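Local coordinates for histidine acid phosphatase (Bifidobacterium longum subsp. infantis, PDB 6RXD), which probably removes phosphate groups from inositol polyphosphates such as phytate and from 2,3-bisphosphoglycerate, as a phytase of the histidine acid phosphatase family, at residues Val166-Asn171 and Asp180-Asn184; Phe123-Ala127 and Arg161-Asn165; Phe378-Ile382 and Val446-Val450; Tyr189-Val193 and Ile210-Gln215; Pro36-Glu40 and Thr381-Val386. Where two conformers were deposited one is given. Numbering follows the deposited sequence.

Contact 1. Residues Val166-Asn171 and Asp180-Asn184; sequences VSAPTN and DFQKN
The loop is extended from Val-166 to Pro-169 and kinks at Thr-170; CA 166 to 171 runs 37° from CA 180 to 183, and Pro-169 CA lies 4.8 Å from Gln-182 CA. It leads from helix 141-157 along strand 181-183, which pairs parallel with strand 132-137 of the central sheet. Gln-182 (chi1 t, chi2 p) lifts its amide to the loop: OE1 accepts hydrogen bonds from Asn-171 N (2.9 Å) and, weakly, from Thr-170 N (2.9 Å); NE2 gives a weak bond to Thr-170 OG1 (3.2 Å; chi1 p). Lys-183 N donates to Asn-171 O at 3.0 Å. Pro-169 CG packs 3.4 Å from Asp-180 O, and Val-166 (t) sets CG1 3.9 Å from CB of Asp-180 (m). Asn-171 ND2 (chi1 t) reaches Lys-183 O through a water; Lys-183 (m, t, m, t) forms a salt bridge with Asp-197. Asp-180 and Glu-151 bind zinc in another structure of this protein, not here. The Gln-182 amide thus supplements one backbone bond; mostly amides and water hold the loop.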
# COMPACT_ATOMS: atom_id res chain seq x y z
N VAL A 166 4.98 13.21 22.82
CA VAL A 166 4.51 11.94 22.26
C VAL A 166 3.80 11.13 23.33
O VAL A 166 4.32 10.98 24.44
CB VAL A 166 5.67 11.12 21.66
CG1 VAL A 166 5.15 9.79 21.11
CG2 VAL A 166 6.34 11.91 20.56
N SER A 167 2.61 10.62 23.02
CA SER A 167 1.90 9.75 23.96
C SER A 167 2.67 8.44 24.14
O SER A 167 3.05 7.79 23.16
CB SER A 167 0.49 9.44 23.46
OG SER A 167 -0.26 10.63 23.30
N ALA A 168 2.90 8.05 25.39
CA ALA A 168 3.56 6.78 25.67
C ALA A 168 2.58 5.64 25.39
O ALA A 168 1.45 5.66 25.90
CB ALA A 168 4.02 6.73 27.12
N PRO A 169 2.99 4.66 24.57
CA PRO A 169 2.09 3.54 24.29
C PRO A 169 1.83 2.67 25.52
O PRO A 169 2.72 2.53 26.36
CB PRO A 169 2.85 2.72 23.25
CG PRO A 169 3.75 3.72 22.58
CD PRO A 169 4.18 4.64 23.69
N THR A 170 0.62 2.12 25.61
CA THR A 170 0.33 1.11 26.62
C THR A 170 0.78 -0.26 26.13
O THR A 170 1.05 -1.16 26.92
CB THR A 170 -1.17 1.06 26.98
OG1 THR A 170 -1.96 0.98 25.78
CG2 THR A 170 -1.58 2.30 27.76
N ASN A 171 0.85 -0.42 24.81
CA ASN A 171 1.34 -1.65 24.19
C ASN A 171 2.28 -1.34 23.02
O ASN A 171 1.87 -1.37 21.86
CB ASN A 171 0.16 -2.49 23.71
CG ASN A 171 0.56 -3.92 23.38
OD1 ASN A 171 1.60 -4.41 23.82
ND2 ASN A 171 -0.28 -4.61 22.61
N ASP A 180 7.74 4.34 20.52
CA ASP A 180 6.69 5.35 20.52
C ASP A 180 5.40 4.87 19.85
O ASP A 180 4.40 5.59 19.86
CB ASP A 180 7.17 6.64 19.85
CG ASP A 180 8.23 7.35 20.66
OD1 ASP A 180 8.35 7.08 21.87
OD2 ASP A 180 8.94 8.20 20.09
N PHE A 181 5.44 3.67 19.29
CA PHE A 181 4.32 3.17 18.49
C PHE A 181 3.39 2.22 19.22
O PHE A 181 3.80 1.15 19.65
CB PHE A 181 4.86 2.54 17.20
CG PHE A 181 5.38 3.56 16.23
CD1 PHE A 181 4.56 4.04 15.22
CD2 PHE A 181 6.64 4.11 16.40
CE1 PHE A 181 5.02 5.02 14.35
CE2 PHE A 181 7.10 5.09 15.53
CZ PHE A 181 6.28 5.55 14.51
N GLN A 182 2.14 2.64 19.36
CA GLN A 182 1.10 1.81 19.96
C GLN A 182 0.58 0.80 18.94
O GLN A 182 0.18 1.17 17.85
CB GLN A 182 -0.05 2.70 20.41
CG GLN A 182 -1.30 1.95 20.85
CD GLN A 182 -1.14 1.32 22.21
OE1 GLN A 182 -0.13 1.51 22.88
NE2 GLN A 182 -2.15 0.55 22.63
N LYS A 183 0.58 -0.48 19.30
CA LYS A 183 0.04 -1.50 18.40
C LYS A 183 -1.49 -1.45 18.42
O LYS A 183 -2.11 -1.48 19.49
CB LYS A 183 0.56 -2.88 18.81
CG LYS A 183 2.05 -3.07 18.54
CD LYS A 183 2.51 -4.50 18.82
CE LYS A 183 2.49 -4.82 20.30
NZ LYS A 183 3.19 -6.13 20.57
N ASN A 184 -2.09 -1.33 17.24
CA ASN A 184 -3.55 -1.32 17.13
C ASN A 184 -4.02 -2.15 15.94
O ASN A 184 -4.45 -1.61 14.92
CB ASN A 184 -4.07 0.12 17.00
CG ASN A 184 -5.55 0.23 17.32
OD1 ASN A 184 -6.28 -0.76 17.32
ND2 ASN A 184 -5.99 1.45 17.59
O HOH W 1 2.28 7.00 20.71
O HOH W 2 -2.59 -3.19 21.57

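Contact 2. Residues Phe123-Ala127 and Arg161-Asn165; sequences FDQAA and RLIGN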
# COMPACT_ATOMS: atom_id res chain seq x y z
N PHE A 123 0.70 22.35 15.75
CA PHE A 123 1.75 21.71 16.51
C PHE A 123 2.57 22.68 17.35
O PHE A 123 3.04 22.31 18.42
CB PHE A 123 2.62 20.85 15.61
CG PHE A 123 1.91 19.62 15.11
CD1 PHE A 123 1.45 18.66 16.01
CD2 PHE A 123 1.67 19.44 13.75
CE1 PHE A 123 0.77 17.52 15.55
CE2 PHE A 123 1.00 18.31 13.30
CZ PHE A 123 0.55 17.35 14.20
N ASP A 124 2.73 23.91 16.88
CA ASP A 124 3.37 24.93 17.72
C ASP A 124 2.52 25.25 18.95
O ASP A 124 3.06 25.50 20.03
CB ASP A 124 3.70 26.20 16.93
CG ASP A 124 4.76 25.96 15.87
OD1 ASP A 124 5.34 24.86 15.83
OD2 ASP A 124 5.02 26.89 15.07
N GLN A 125 1.20 25.25 18.80
CA GLN A 125 0.31 25.43 19.94
C GLN A 125 0.42 24.25 20.89
O GLN A 125 0.46 24.42 22.11
CB GLN A 125 -1.14 25.57 19.48
CG GLN A 125 -1.43 26.82 18.68
CD GLN A 125 -2.91 26.97 18.37
OE1 GLN A 125 -3.31 27.00 17.20
NE2 GLN A 125 -3.72 27.05 19.41
N ALA A 126 0.48 23.05 20.33
CA ALA A 126 0.60 21.82 21.12
C ALA A 126 1.87 21.82 21.94
O ALA A 126 1.87 21.40 23.10
CB ALA A 126 0.57 20.60 20.21
N ALA A 127 2.97 22.26 21.33
CA ALA A 127 4.25 22.36 22.04
C ALA A 127 4.14 23.28 23.24
O ALA A 127 4.81 23.07 24.25
CB ALA A 127 5.34 22.84 21.11
N ARG A 161 10.91 20.02 18.74
CA ARG A 161 10.06 20.69 19.72
C ARG A 161 8.82 19.90 20.13
O ARG A 161 8.10 20.30 21.06
CB ARG A 161 9.69 22.10 19.25
CG ARG A 161 10.88 23.07 19.23
CD ARG A 161 10.53 24.44 18.64
NE ARG A 161 10.33 24.37 17.19
CZ ARG A 161 9.14 24.41 16.60
NH1 ARG A 161 8.04 24.54 17.33
NH2 ARG A 161 9.06 24.33 15.28
N LEU A 162 8.56 18.78 19.45
CA LEU A 162 7.42 17.92 19.79
C LEU A 162 7.84 16.56 20.34
O LEU A 162 6.99 15.72 20.64
CB LEU A 162 6.47 17.73 18.60
CG LEU A 162 5.47 18.85 18.27
CD1 LEU A 162 4.60 19.17 19.48
CD2 LEU A 162 6.18 20.09 17.77
N ILE A 163 9.14 16.35 20.51
CA ILE A 163 9.65 15.09 21.05
C ILE A 163 9.08 14.77 22.44
O ILE A 163 8.77 13.62 22.75
CB ILE A 163 11.19 15.09 21.06
CG1 ILE A 163 11.73 14.94 19.64
CG2 ILE A 163 11.74 13.99 21.97
CD1 ILE A 163 13.23 15.20 19.53
N GLY A 164 8.93 15.79 23.28
CA GLY A 164 8.38 15.59 24.61
C GLY A 164 6.86 15.51 24.61
O GLY A 164 6.25 15.34 25.67
N ASN A 165 6.25 15.62 23.43
CA ASN A 165 4.79 15.60 23.31
C ASN A 165 4.22 14.30 22.74
O ASN A 165 3.12 14.29 22.21
CB ASN A 165 4.31 16.75 22.41
CG ASN A 165 4.55 18.12 23.01
OD1 ASN A 165 5.69 18.59 23.06
ND2 ASN A 165 3.49 18.77 23.45
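Leu-162 forms the apolar centre, its side chain reaching the helix through both methyls: CD2 lies 4.2 Å from Phe-123 CB, and CD1 lies 4.3 Å from Ala-126 CB and 4.1 Å from Ala-127 CB. The small alanines let the loop come close, with Leu-162 CA 5.9 Å from Ala-127 CA. Beneath this layer, Phe-123 and Leu-162 both touch Ile-133 of strand 132-137, which joins helix 120-129 and the loop to the central sheet; Phe-123 also meets Phe-154 of helix 141-157 edge-to-face. Further out, Ala-127 CB sits 3.8 Å from Arg-161 O. Asn-165 turns its side chain toward the helix, ND2 3.1 Å from Ala-126 O, and hydrogen-bonds to Gly-131 O. At the outer edge Arg-161 NH1 makes a salt bridge with Asp-124 OD1, 3.1 Å long and nearly straight at 173°. Apolar side chains therefore fill the buried side, while the salt bridge, with Tyr-116 OH hydrogen-bonded to both partners, ties the loop to the helix on the exposed side.

Contact 3. Residues Phe378-Ile382 and Val446-Val450; sequences FLNTI and VQWDV
Phe-378 overlaps the indole of Trp-448 in a T-shaped (edge-to-face) stack, presenting its ring edge to the six-membered ring, with centroids 4.8 Å apart and planes at 78°. This is helix-on-sheet packing in the alpha/beta core of the histidine phosphatase fold. Helix 378-382 runs nearly along strand 446-450, the axes 10.9 Å apart and crossing at -27°; Phe-378 CA lies 8.5 Å from Trp-448 CA, and Ile-382 CA 7.7 Å from Val-450 CA. Strand alternation turns Val-446, Trp-448 and Val-450 toward the helix, while Gln-447 and Asp-449 have CB directed away; Asp-449 forms salt bridges with Arg-118 and Arg-469. Phe-378 has an off-rotamer chi1 of -104°, and its CB makes a CH-pi contact over the indole face, 4.2 Å from the six-ring centroid. Trp-448 is m, chi2 near 0°. Ile-382 and Leu-379 (both m, t) meet the indole at its edge, Leu-379 CD2 3.9 Å from Trp-448 CZ3. Ile-382 CD1 lies 3.7 Å from Trp-448 CE3 and 3.8 Å from Val-450 CG2.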
# COMPACT_ATOMS: atom_id res chain seq x y z
N PHE A 378 -11.28 6.93 12.92
CA PHE A 378 -11.02 8.24 12.32
C PHE A 378 -11.98 9.27 12.90
O PHE A 378 -11.60 10.41 13.17
CB PHE A 378 -11.13 8.19 10.78
CG PHE A 378 -9.80 8.18 10.07
CD1 PHE A 378 -9.42 9.26 9.26
CD2 PHE A 378 -8.92 7.11 10.21
CE1 PHE A 378 -8.20 9.26 8.60
CE2 PHE A 378 -7.69 7.11 9.55
CZ PHE A 378 -7.33 8.19 8.74
N LEU A 379 -13.22 8.86 13.12
CA LEU A 379 -14.21 9.78 13.66
C LEU A 379 -14.11 9.87 15.18
O LEU A 379 -14.21 10.95 15.76
CB LEU A 379 -15.62 9.35 13.24
CG LEU A 379 -15.86 9.46 11.73
CD1 LEU A 379 -17.07 8.65 11.30
CD2 LEU A 379 -16.01 10.93 11.30
N ASN A 380 -13.89 8.72 15.82
CA ASN A 380 -13.84 8.68 17.28
C ASN A 380 -12.69 9.48 17.89
O ASN A 380 -12.84 10.06 18.96
CB ASN A 380 -13.77 7.23 17.79
CG ASN A 380 -15.10 6.51 17.68
OD1 ASN A 380 -16.15 7.13 17.58
ND2 ASN A 380 -15.05 5.18 17.71
N THR A 381 -11.54 9.49 17.22
CA THR A 381 -10.41 10.25 17.73
C THR A 381 -10.62 11.76 17.56
O THR A 381 -10.08 12.56 18.32
CB THR A 381 -9.05 9.82 17.12
OG1 THR A 381 -9.08 10.00 15.70
CG2 THR A 381 -8.72 8.37 17.44
N ILE A 382 -11.41 12.15 16.56
CA ILE A 382 -11.80 13.55 16.44
C ILE A 382 -12.69 13.90 17.63
O ILE A 382 -12.45 14.90 18.31
CB ILE A 382 -12.55 13.84 15.12
CG1 ILE A 382 -11.61 13.65 13.93
CG2 ILE A 382 -13.09 15.27 15.12
CD1 ILE A 382 -12.34 13.69 12.57
N VAL A 446 -4.04 8.60 3.76
CA VAL A 446 -5.18 9.49 3.88
C VAL A 446 -4.92 10.34 5.11
O VAL A 446 -4.53 9.82 6.15
CB VAL A 446 -6.48 8.69 4.07
CG1 VAL A 446 -7.64 9.62 4.45
CG2 VAL A 446 -6.81 7.90 2.78
N GLN A 447 -5.11 11.65 4.99
CA GLN A 447 -4.95 12.55 6.14
C GLN A 447 -6.19 13.43 6.26
O GLN A 447 -6.74 13.88 5.25
CB GLN A 447 -3.71 13.42 5.96
CG GLN A 447 -2.40 12.61 5.86
CD GLN A 447 -1.18 13.49 5.86
OE1 GLN A 447 -1.08 14.44 6.65
NE2 GLN A 447 -0.23 13.18 4.99
N TRP A 448 -6.65 13.67 7.49
CA TRP A 448 -7.75 14.61 7.70
C TRP A 448 -7.27 15.71 8.61
O TRP A 448 -6.62 15.44 9.62
CB TRP A 448 -8.93 13.94 8.40
CG TRP A 448 -9.71 12.94 7.59
CD1 TRP A 448 -9.47 12.52 6.31
CD2 TRP A 448 -10.87 12.22 8.04
NE1 TRP A 448 -10.41 11.58 5.94
CE2 TRP A 448 -11.28 11.38 6.98
CE3 TRP A 448 -11.59 12.22 9.23
CZ2 TRP A 448 -12.39 10.53 7.09
CZ3 TRP A 448 -12.69 11.37 9.34
CH2 TRP A 448 -13.08 10.55 8.27
N ASP A 449 -7.63 16.95 8.27
CA ASP A 449 -7.38 18.10 9.14
C ASP A 449 -8.70 18.57 9.73
O ASP A 449 -9.71 18.63 9.02
CB ASP A 449 -6.76 19.25 8.36
CG ASP A 449 -5.42 18.89 7.77
OD1 ASP A 449 -4.68 18.11 8.39
OD2 ASP A 449 -5.11 19.39 6.67
N VAL A 450 -8.70 18.92 11.02
CA VAL A 450 -9.92 19.35 11.68
C VAL A 450 -9.72 20.71 12.32
O VAL A 450 -8.78 20.91 13.08
CB VAL A 450 -10.36 18.35 12.77
CG1 VAL A 450 -11.71 18.77 13.38
CG2 VAL A 450 -10.46 16.95 12.19

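Contact 4. Residues Tyr189-Val193 and Ile210-Gln215; sequences YFHKV and IANNYQ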
# COMPACT_ATOMS: atom_id res chain seq x y z
N TYR A 189 -5.02 -3.80 11.19
CA TYR A 189 -4.83 -5.15 10.66
C TYR A 189 -6.14 -5.91 10.81
O TYR A 189 -6.17 -7.05 11.27
CB TYR A 189 -3.71 -5.86 11.42
CG TYR A 189 -2.86 -6.79 10.59
CD1 TYR A 189 -3.02 -8.18 10.67
CD2 TYR A 189 -1.88 -6.30 9.74
CE1 TYR A 189 -2.23 -9.03 9.92
CE2 TYR A 189 -1.08 -7.15 8.98
CZ TYR A 189 -1.26 -8.51 9.08
OH TYR A 189 -0.48 -9.35 8.33
N PHE A 190 -7.23 -5.26 10.39
CA PHE A 190 -8.58 -5.79 10.59
C PHE A 190 -8.92 -6.94 9.66
O PHE A 190 -9.98 -7.56 9.80
CB PHE A 190 -9.63 -4.67 10.44
CG PHE A 190 -9.37 -3.74 9.28
CD1 PHE A 190 -9.52 -4.18 7.95
CD2 PHE A 190 -8.97 -2.43 9.50
CE1 PHE A 190 -9.27 -3.31 6.88
CE2 PHE A 190 -8.71 -1.57 8.44
CZ PHE A 190 -8.87 -2.01 7.13
N HIS A 191 -8.02 -7.24 8.73
CA HIS A 191 -8.32 -8.20 7.67
C HIS A 191 -7.94 -9.63 8.06
O HIS A 191 -8.25 -10.57 7.33
CB HIS A 191 -7.62 -7.78 6.37
CG HIS A 191 -6.13 -7.70 6.49
ND1 HIS A 191 -5.49 -6.72 7.23
CD2 HIS A 191 -5.15 -8.49 5.99
CE1 HIS A 191 -4.18 -6.92 7.17
NE2 HIS A 191 -3.95 -7.98 6.43
N LYS A 192 -7.28 -9.79 9.20
CA LYS A 192 -6.84 -11.12 9.64
C LYS A 192 -7.05 -11.33 11.11
O LYS A 192 -6.98 -10.39 11.90
CB LYS A 192 -5.36 -11.33 9.33
CG LYS A 192 -5.08 -11.70 7.90
CD LYS A 192 -3.60 -11.92 7.66
CE LYS A 192 -3.34 -12.32 6.22
NZ LYS A 192 -1.91 -12.13 5.85
N VAL A 193 -7.30 -12.58 11.49
CA VAL A 193 -7.43 -12.92 12.90
C VAL A 193 -6.08 -12.86 13.59
O VAL A 193 -5.96 -12.39 14.72
CB VAL A 193 -8.09 -14.31 13.07
CG1 VAL A 193 -7.93 -14.82 14.51
CG2 VAL A 193 -9.56 -14.25 12.69
N ILE A 210 -15.14 -9.73 12.29
CA ILE A 210 -14.86 -8.96 11.08
C ILE A 210 -13.79 -9.65 10.24
O ILE A 210 -13.97 -9.86 9.05
CB ILE A 210 -14.42 -7.53 11.42
CG1 ILE A 210 -15.63 -6.73 11.94
CG2 ILE A 210 -13.80 -6.84 10.20
CD1 ILE A 210 -15.27 -5.38 12.48
N ALA A 211 -12.69 -10.03 10.88
CA ALA A 211 -11.58 -10.66 10.18
C ALA A 211 -11.93 -12.07 9.73
O ALA A 211 -11.64 -12.45 8.60
CB ALA A 211 -10.35 -10.68 11.06
N ASN A 212 -12.52 -12.86 10.63
CA ASN A 212 -12.84 -14.24 10.32
C ASN A 212 -13.89 -14.39 9.21
O ASN A 212 -13.72 -15.20 8.29
CB ASN A 212 -13.31 -14.97 11.58
CG ASN A 212 -13.31 -16.47 11.42
OD1 ASN A 212 -12.31 -17.06 11.01
ND2 ASN A 212 -14.43 -17.10 11.73
N ASN A 213 -14.96 -13.62 9.30
CA ASN A 213 -16.00 -13.66 8.27
C ASN A 213 -15.43 -13.23 6.92
O ASN A 213 -15.77 -13.81 5.90
CB ASN A 213 -17.20 -12.80 8.65
CG ASN A 213 -17.93 -13.32 9.88
OD1 ASN A 213 -17.65 -14.42 10.35
ND2 ASN A 213 -18.85 -12.52 10.41
N TYR A 214 -14.54 -12.25 6.93
CA TYR A 214 -13.92 -11.81 5.68
C TYR A 214 -13.02 -12.88 5.07
O TYR A 214 -13.10 -13.16 3.87
CB TYR A 214 -13.14 -10.49 5.89
CG TYR A 214 -12.18 -10.19 4.75
CD1 TYR A 214 -12.61 -9.59 3.58
CD2 TYR A 214 -10.83 -10.52 4.86
CE1 TYR A 214 -11.72 -9.32 2.53
CE2 TYR A 214 -9.94 -10.27 3.83
CZ TYR A 214 -10.40 -9.67 2.67
OH TYR A 214 -9.51 -9.43 1.65
N GLN A 215 -12.16 -13.50 5.87
CA GLN A 215 -11.28 -14.54 5.34
C GLN A 215 -12.08 -15.73 4.80
O GLN A 215 -11.75 -16.28 3.75
CB GLN A 215 -10.26 -15.00 6.39
CG GLN A 215 -9.21 -13.93 6.72
CD GLN A 215 -8.28 -13.64 5.56
OE1 GLN A 215 -8.09 -14.48 4.68
NE2 GLN A 215 -7.69 -12.44 5.55
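Tyr-189 is the first residue past helix 185-188 and opens a type I beta turn that closes at Lys-192. That turn lays its backbone against helix 206-220, so many of the closest approaches are made by backbone atoms. At Phe-190 the carbonyl O comes 3.4 Å from Ala-211 CB and 3.9 Å from Ile-210 CG2, while the ring leads off to other neighbours. His-191 makes the polar link: its O accepts a short, almost linear hydrogen bond from Gln-215 NE2 (2.6 Å, 172°), and the same O lies 3.6 Å from Tyr-214 CD2. Lys-192 directs its CB away from the helix, yet its C is 3.4 Å from Ala-211 CB and its CG 3.6 Å from Gln-215 NE2. Here the two segments come nearest, Lys-192 CA to Ala-211 CA measuring 4.8 Å, a closeness the single methyl of alanine allows. Val-193 has CG2 4.0 Å from both Ala-211 CB and Asn-212 CB. Phe-190 packs on Thr-402 and Pro-405 of helix 400-410 and on Leu-374 of helix 372-386, Ile-210 touches Pro-373 of the latter, and Tyr-214 OH hydrogen-bonds to Glu-356 O of helix 339-357.

Contact 5. Residues Pro36-Glu40 and Thr381-Val386; sequences PIYTE and TIDARV
A classic beta bulge interrupts strand 36-40, with Ile-37 and Tyr-38 both facing Val-450 of the adjacent strand; Ile-37 has phi/psi of -126°/-18°, and both residues point CB at helix 381-386. Strand and helix run roughly antiparallel, their axes crossing at 155° and 8.6 Å apart, with Tyr-38 nearest Ile-382 (CA to CA 6.9 Å). Arg-385 (t, p, t) sends NE to Ile-37 O, a 2.9 Å hydrogen bond; NH2 reaches Pro-36 O through a water, and NH1 hydrogen-bonds to Gly-389 O. Helix 372-386 packs on one face of the central sheet, nearly along its strands, an alpha/beta layer of the histidine phosphatase fold. Tyr-38, chi1 t, lies with one ring face under Thr-381 O and Ile-382 CA, its CD2 3.8 Å from Ile-382 CG1. Its OH shares a 2.7 Å hydrogen bond with OG1 of Thr-381 (chi1 p). Glu-40, chi1 p, places OE2 3.5 Å from Ile-382 CG1 and forms a salt bridge with Arg-396. Ile-37 (p, t) sets CD1 3.8 Å from Val-386 CG2.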
# COMPACT_ATOMS: atom_id res chain seq x y z
N PRO A 36 -7.04 25.44 13.71
CA PRO A 36 -6.77 24.00 13.77
C PRO A 36 -6.92 23.42 15.17
O PRO A 36 -6.47 24.04 16.14
CB PRO A 36 -5.30 23.92 13.34
CG PRO A 36 -4.72 25.26 13.73
CD PRO A 36 -5.83 26.23 13.44
N ILE A 37 -7.55 22.24 15.29
CA ILE A 37 -7.62 21.54 16.57
C ILE A 37 -7.12 20.09 16.54
O ILE A 37 -6.83 19.51 17.58
CB ILE A 37 -9.03 21.54 17.18
CG1 ILE A 37 -10.03 20.89 16.22
CG2 ILE A 37 -9.47 22.97 17.54
CD1 ILE A 37 -11.34 20.48 16.91
N TYR A 38 -7.03 19.49 15.35
CA TYR A 38 -6.67 18.07 15.28
C TYR A 38 -6.21 17.71 13.88
O TYR A 38 -6.64 18.33 12.91
CB TYR A 38 -7.89 17.21 15.69
CG TYR A 38 -7.61 15.72 15.74
CD1 TYR A 38 -6.84 15.17 16.77
CD2 TYR A 38 -8.14 14.87 14.78
CE1 TYR A 38 -6.59 13.80 16.81
CE2 TYR A 38 -7.90 13.50 14.82
CZ TYR A 38 -7.12 12.98 15.82
OH TYR A 38 -6.89 11.61 15.84
N THR A 39 -5.33 16.73 13.78
CA THR A 39 -5.05 16.13 12.47
C THR A 39 -4.82 14.63 12.63
O THR A 39 -4.48 14.17 13.72
CB THR A 39 -3.85 16.80 11.78
OG1 THR A 39 -3.76 16.32 10.43
CG2 THR A 39 -2.54 16.50 12.53
N GLU A 40 -5.01 13.86 11.57
CA GLU A 40 -4.78 12.42 11.69
C GLU A 40 -4.51 11.79 10.34
O GLU A 40 -4.78 12.38 9.31
CB GLU A 40 -5.97 11.72 12.35
CG GLU A 40 -7.26 11.86 11.56
CD GLU A 40 -8.38 11.08 12.18
OE1 GLU A 40 -8.12 10.01 12.77
OE2 GLU A 40 -9.53 11.55 12.10
N THR A 381 -11.54 9.49 17.22
CA THR A 381 -10.41 10.25 17.73
C THR A 381 -10.62 11.76 17.56
O THR A 381 -10.08 12.56 18.32
CB THR A 381 -9.05 9.82 17.12
OG1 THR A 381 -9.08 10.00 15.70
CG2 THR A 381 -8.72 8.37 17.44
N ILE A 382 -11.41 12.15 16.56
CA ILE A 382 -11.80 13.55 16.44
C ILE A 382 -12.69 13.90 17.63
O ILE A 382 -12.45 14.90 18.31
CB ILE A 382 -12.55 13.84 15.12
CG1 ILE A 382 -11.61 13.65 13.93
CG2 ILE A 382 -13.09 15.27 15.12
CD1 ILE A 382 -12.34 13.69 12.57
N ASP A 383 -13.70 13.07 17.90
CA ASP A 383 -14.56 13.30 19.06
C ASP A 383 -13.76 13.42 20.36
O ASP A 383 -14.03 14.30 21.18
CB ASP A 383 -15.60 12.19 19.21
CG ASP A 383 -16.71 12.27 18.18
OD1 ASP A 383 -16.98 13.37 17.65
OD2 ASP A 383 -17.32 11.21 17.91
N ALA A 384 -12.78 12.54 20.55
CA ALA A 384 -11.98 12.59 21.79
C ALA A 384 -11.32 13.95 21.99
O ALA A 384 -11.26 14.47 23.10
CB ALA A 384 -10.92 11.49 21.79
N ARG A 385 -10.84 14.53 20.90
CA ARG A 385 -10.18 15.83 20.93
C ARG A 385 -11.19 16.96 21.13
O ARG A 385 -11.02 17.82 22.01
CB ARG A 385 -9.39 16.05 19.63
CG ARG A 385 -8.77 17.43 19.46
CD ARG A 385 -7.88 17.83 20.65
NE ARG A 385 -7.25 19.12 20.42
CZ ARG A 385 -6.62 19.82 21.36
NH1 ARG A 385 -6.57 19.36 22.60
NH2 ARG A 385 -6.07 21.00 21.07
N VAL A 386 -12.24 16.95 20.32
CA VAL A 386 -13.32 17.94 20.42
C VAL A 386 -13.89 17.93 21.84
O VAL A 386 -14.22 18.98 22.40
CB VAL A 386 -14.43 17.65 19.39
CG1 VAL A 386 -15.66 18.53 19.64
CG2 VAL A 386 -13.90 17.86 17.97
O HOH W 3 -5.81 23.32 18.96

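Contacts 3 and 5 share helix 372-386, with Thr-381 and Ile-382 in both, and press it onto the neighbouring strands 445-453 and 34-44; their centres are about 6 Å apart. Contact 3 is buried and aromatic, whereas contact 5, partly buried, adds hydrogen bonds. Contact 2, also partly buried, lies across the sheet from that helix, where Phe-123 CZ packs 3.6 Å from Thr-39 CG2 on the strand of contact 5. Contact 1 follows directly in sequence at the surface, and there amides and water outweigh apolar packing. Contact 4, partly buried and about 36 Å from contact 2 between centres, packs a turn on helix 206-220 through backbone against a methyl and one amide-to-carbonyl hydrogen bond.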